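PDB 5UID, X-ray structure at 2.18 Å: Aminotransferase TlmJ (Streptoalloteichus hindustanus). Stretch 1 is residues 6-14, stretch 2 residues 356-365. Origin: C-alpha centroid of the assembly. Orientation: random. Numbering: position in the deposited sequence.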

# COMPACT_ATOMS: atom_id res chain seq x y z
N MSE A 6 -11.86 -12.31 -25.08
CA MSE A 6 -12.09 -12.96 -23.79
C MSE A 6 -13.05 -12.16 -22.91
O MSE A 6 -12.88 -10.95 -22.73
CB MSE A 6 -10.77 -13.17 -23.05
CG MSE A 6 -10.19 -14.56 -23.20
SE MSE A 6 -11.29 -15.94 -22.33
CE MSE A 6 -10.16 -17.47 -22.72
N ILE A 7 -14.05 -12.84 -22.37
CA ILE A 7 -15.01 -12.23 -21.45
C ILE A 7 -14.54 -12.50 -20.03
O ILE A 7 -14.48 -13.65 -19.60
CB ILE A 7 -16.42 -12.78 -21.68
CG1 ILE A 7 -16.91 -12.42 -23.08
CG2 ILE A 7 -17.38 -12.26 -20.62
CD1 ILE A 7 -18.29 -12.96 -23.41
N ASN A 8 -14.20 -11.44 -19.30
CA ASN A 8 -13.59 -11.56 -17.98
C ASN A 8 -14.65 -11.70 -16.89
O ASN A 8 -15.80 -11.28 -17.04
CB ASN A 8 -12.70 -10.36 -17.68
CG ASN A 8 -11.66 -10.11 -18.76
OD1 ASN A 8 -10.68 -10.85 -18.88
ND2 ASN A 8 -11.88 -9.07 -19.56
N VAL A 9 -14.23 -12.30 -15.76
CA VAL A 9 -15.11 -12.45 -14.61
C VAL A 9 -15.26 -11.13 -13.86
O VAL A 9 -16.35 -10.77 -13.42
CB VAL A 9 -14.60 -13.56 -13.68
CG1 VAL A 9 -15.52 -13.74 -12.49
CG2 VAL A 9 -14.47 -14.86 -14.44
N PHE A 10 -14.15 -10.40 -13.70
CA PHE A 10 -14.14 -9.10 -13.06
C PHE A 10 -13.61 -8.07 -14.04
O PHE A 10 -12.69 -8.36 -14.81
CB PHE A 10 -13.27 -9.10 -11.79
CG PHE A 10 -13.44 -10.32 -10.94
CD1 PHE A 10 -14.57 -10.50 -10.17
CD2 PHE A 10 -12.45 -11.30 -10.91
CE1 PHE A 10 -14.72 -11.62 -9.38
CE2 PHE A 10 -12.60 -12.43 -10.13
CZ PHE A 10 -13.73 -12.59 -9.36
N GLN A 11 -14.19 -6.87 -14.02
CA GLN A 11 -13.70 -5.80 -14.87
C GLN A 11 -14.19 -4.45 -14.37
O GLN A 11 -15.39 -4.27 -14.15
CB GLN A 11 -14.13 -6.01 -16.32
CG GLN A 11 -13.52 -5.01 -17.29
CD GLN A 11 -13.74 -5.40 -18.73
OE1 GLN A 11 -13.79 -6.58 -19.07
NE2 GLN A 11 -13.88 -4.40 -19.59
N PRO A 12 -13.30 -3.49 -14.16
CA PRO A 12 -13.73 -2.15 -13.75
C PRO A 12 -14.10 -1.29 -14.95
O PRO A 12 -13.77 -1.59 -16.10
CB PRO A 12 -12.49 -1.59 -13.04
CG PRO A 12 -11.35 -2.25 -13.75
CD PRO A 12 -11.83 -3.62 -14.17
N THR A 13 -14.80 -0.19 -14.67
CA THR A 13 -15.18 0.79 -15.68
C THR A 13 -14.75 2.17 -15.20
O THR A 13 -15.44 2.80 -14.39
CB THR A 13 -16.68 0.76 -15.98
OG1 THR A 13 -17.43 0.89 -14.76
CG2 THR A 13 -17.07 -0.54 -16.67
N LEU A 14 -13.61 2.64 -15.70
CA LEU A 14 -13.11 3.98 -15.43
C LEU A 14 -12.89 4.68 -16.76
O LEU A 14 -12.30 4.11 -17.68
CB LEU A 14 -11.82 3.95 -14.61
CG LEU A 14 -11.94 3.67 -13.10
CD1 LEU A 14 -12.31 2.22 -12.80
CD2 LEU A 14 -10.66 4.05 -12.38
N LEU A 356 -18.99 -22.53 -9.50
CA LEU A 356 -18.27 -21.83 -10.55
C LEU A 356 -18.85 -20.43 -10.67
O LEU A 356 -20.07 -20.27 -10.69
CB LEU A 356 -18.38 -22.57 -11.89
CG LEU A 356 -17.46 -22.07 -13.01
CD1 LEU A 356 -16.01 -22.36 -12.66
CD2 LEU A 356 -17.83 -22.69 -14.35
N CYS A 357 -17.98 -19.43 -10.74
CA CYS A 357 -18.38 -18.04 -10.82
C CYS A 357 -18.34 -17.57 -12.26
O CYS A 357 -17.31 -17.69 -12.93
CB CYS A 357 -17.48 -17.17 -9.94
SG CYS A 357 -17.46 -17.65 -8.20
N LEU A 358 -19.46 -17.02 -12.74
CA LEU A 358 -19.61 -16.54 -14.11
C LEU A 358 -19.31 -15.05 -14.19
O LEU A 358 -19.42 -14.33 -13.20
CB LEU A 358 -21.03 -16.82 -14.60
CG LEU A 358 -21.55 -18.26 -14.50
CD1 LEU A 358 -22.93 -18.35 -15.13
CD2 LEU A 358 -20.58 -19.24 -15.15
N PRO A 359 -18.93 -14.57 -15.38
CA PRO A 359 -18.65 -13.13 -15.53
C PRO A 359 -19.81 -12.27 -15.06
O PRO A 359 -20.97 -12.47 -15.45
CB PRO A 359 -18.42 -12.99 -17.04
CG PRO A 359 -17.92 -14.32 -17.47
CD PRO A 359 -18.65 -15.32 -16.61
N LEU A 360 -19.50 -11.29 -14.21
CA LEU A 360 -20.52 -10.37 -13.70
C LEU A 360 -19.83 -9.05 -13.38
O LEU A 360 -19.13 -8.94 -12.37
CB LEU A 360 -21.21 -10.95 -12.47
CG LEU A 360 -22.26 -10.05 -11.82
CD1 LEU A 360 -23.37 -9.73 -12.80
CD2 LEU A 360 -22.81 -10.69 -10.55
N HIS A 361 -20.04 -8.05 -14.24
CA HIS A 361 -19.52 -6.71 -14.04
C HIS A 361 -20.24 -5.77 -15.00
O HIS A 361 -20.82 -6.21 -15.99
CB HIS A 361 -18.00 -6.64 -14.24
CG HIS A 361 -17.54 -7.18 -15.56
ND1 HIS A 361 -17.60 -6.45 -16.72
CD2 HIS A 361 -17.02 -8.38 -15.90
CE1 HIS A 361 -17.14 -7.17 -17.72
NE2 HIS A 361 -16.78 -8.35 -17.25
N GLN A 362 -20.19 -4.48 -14.68
CA GLN A 362 -20.95 -3.51 -15.46
C GLN A 362 -20.34 -3.21 -16.82
O GLN A 362 -20.92 -2.41 -17.57
CB GLN A 362 -21.13 -2.20 -14.68
CG GLN A 362 -19.84 -1.43 -14.41
CD GLN A 362 -19.10 -1.94 -13.19
OE1 GLN A 362 -19.49 -2.94 -12.58
NE2 GLN A 362 -18.04 -1.24 -12.81
N ALA A 363 -19.21 -3.81 -17.17
CA ALA A 363 -18.65 -3.67 -18.51
C ALA A 363 -19.17 -4.71 -19.48
O ALA A 363 -18.89 -4.62 -20.68
CB ALA A 363 -17.12 -3.74 -18.47
N LEU A 364 -19.93 -5.70 -19.01
CA LEU A 364 -20.49 -6.71 -19.89
C LEU A 364 -21.57 -6.09 -20.78
O LEU A 364 -22.48 -5.42 -20.29
CB LEU A 364 -21.09 -7.85 -19.07
CG LEU A 364 -20.13 -8.72 -18.25
CD1 LEU A 364 -20.89 -9.64 -17.33
CD2 LEU A 364 -19.22 -9.51 -19.18
N SER A 365 -21.46 -6.32 -22.08
CA SER A 365 -22.52 -5.92 -22.99
C SER A 365 -23.61 -6.98 -23.01
O SER A 365 -23.44 -8.10 -22.51
CB SER A 365 -21.98 -5.68 -24.39
OG SER A 365 -21.49 -6.88 -24.96
O HOH W 1 -15.23 -9.07 -19.73
O HOH W 2 -16.22 -3.17 -11.68

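A single imidazole can organize a contact by using its face, its edge and both of its nitrogens at once, and H361 of the aminotransferase TlmJ does so between two segments whose touching residues are at least 348 positions apart in sequence. Over one face of its ring sits the CB of Q11, 3.4 Å from the centroid of the H361 ring and only 7° off the ring normal, a CH-pi contact with almost ideal placement. The edge is polar. H361 NE2 donates to N8 O at 3.1 Å, but the angle of 128° at the hydrogen marks this as a weak bond, and the same nitrogen lies 3.0 Å from the oxygen of water 1. On its other side the ring serves its own segment, since A363 N donates weakly to H361 ND1 at 3.1 Å. To accept here, ND1 must carry no proton, which agrees with NE2 as the donor toward N8 O.

Water 1 extends the arrangement. It accepts from N8 N at 2.6 Å and donates to Q11 OE1 at 3.0 Å, while N8 ND2 reaches Q11 OE1 directly at 3.2 Å. The amide of Q11 is thus held at its oxygen by both the water and the asparagine, while its CB covers the imidazole.

The general principle is that segments need not form a sheet to be joined through their backbones. Stretch 1 has no regular helix or strand, yet L360 N donates to V9 O at 3.3 Å with a nearly linear angle of 174°. The chains come very close here, with V9 CA 3.7 Å from P359 CA; farther along they separate, Q11 CA and H361 CA being 5.9 Å apart, and side chains occupy the wider gap.

There a type I turn from H361 to L364, with L364 N bonded to H361 O at 3.2 Å, brings successive residues to the contact. The CA-to-CB bond of Q362 points sideways, but the end of its side chain comes nearer, so that Q362 NE2 donates to T13 OG1 at 3.0 Å and 165°. The same nitrogen donates to water 2 at 2.9 Å, and that water lies 2.8 Å from Q11 O. A363, directed toward stretch 1, places its CB 3.7 Å from T13 CG2.

Apolar packing completes the contact beyond the imidazole: I7 CG2 approaches L364 CD2 at 3.6 Å and P359 CB at 3.8 Å, so one methyl group touches both. Together the two stretches bury 549 Å², summed over both sides.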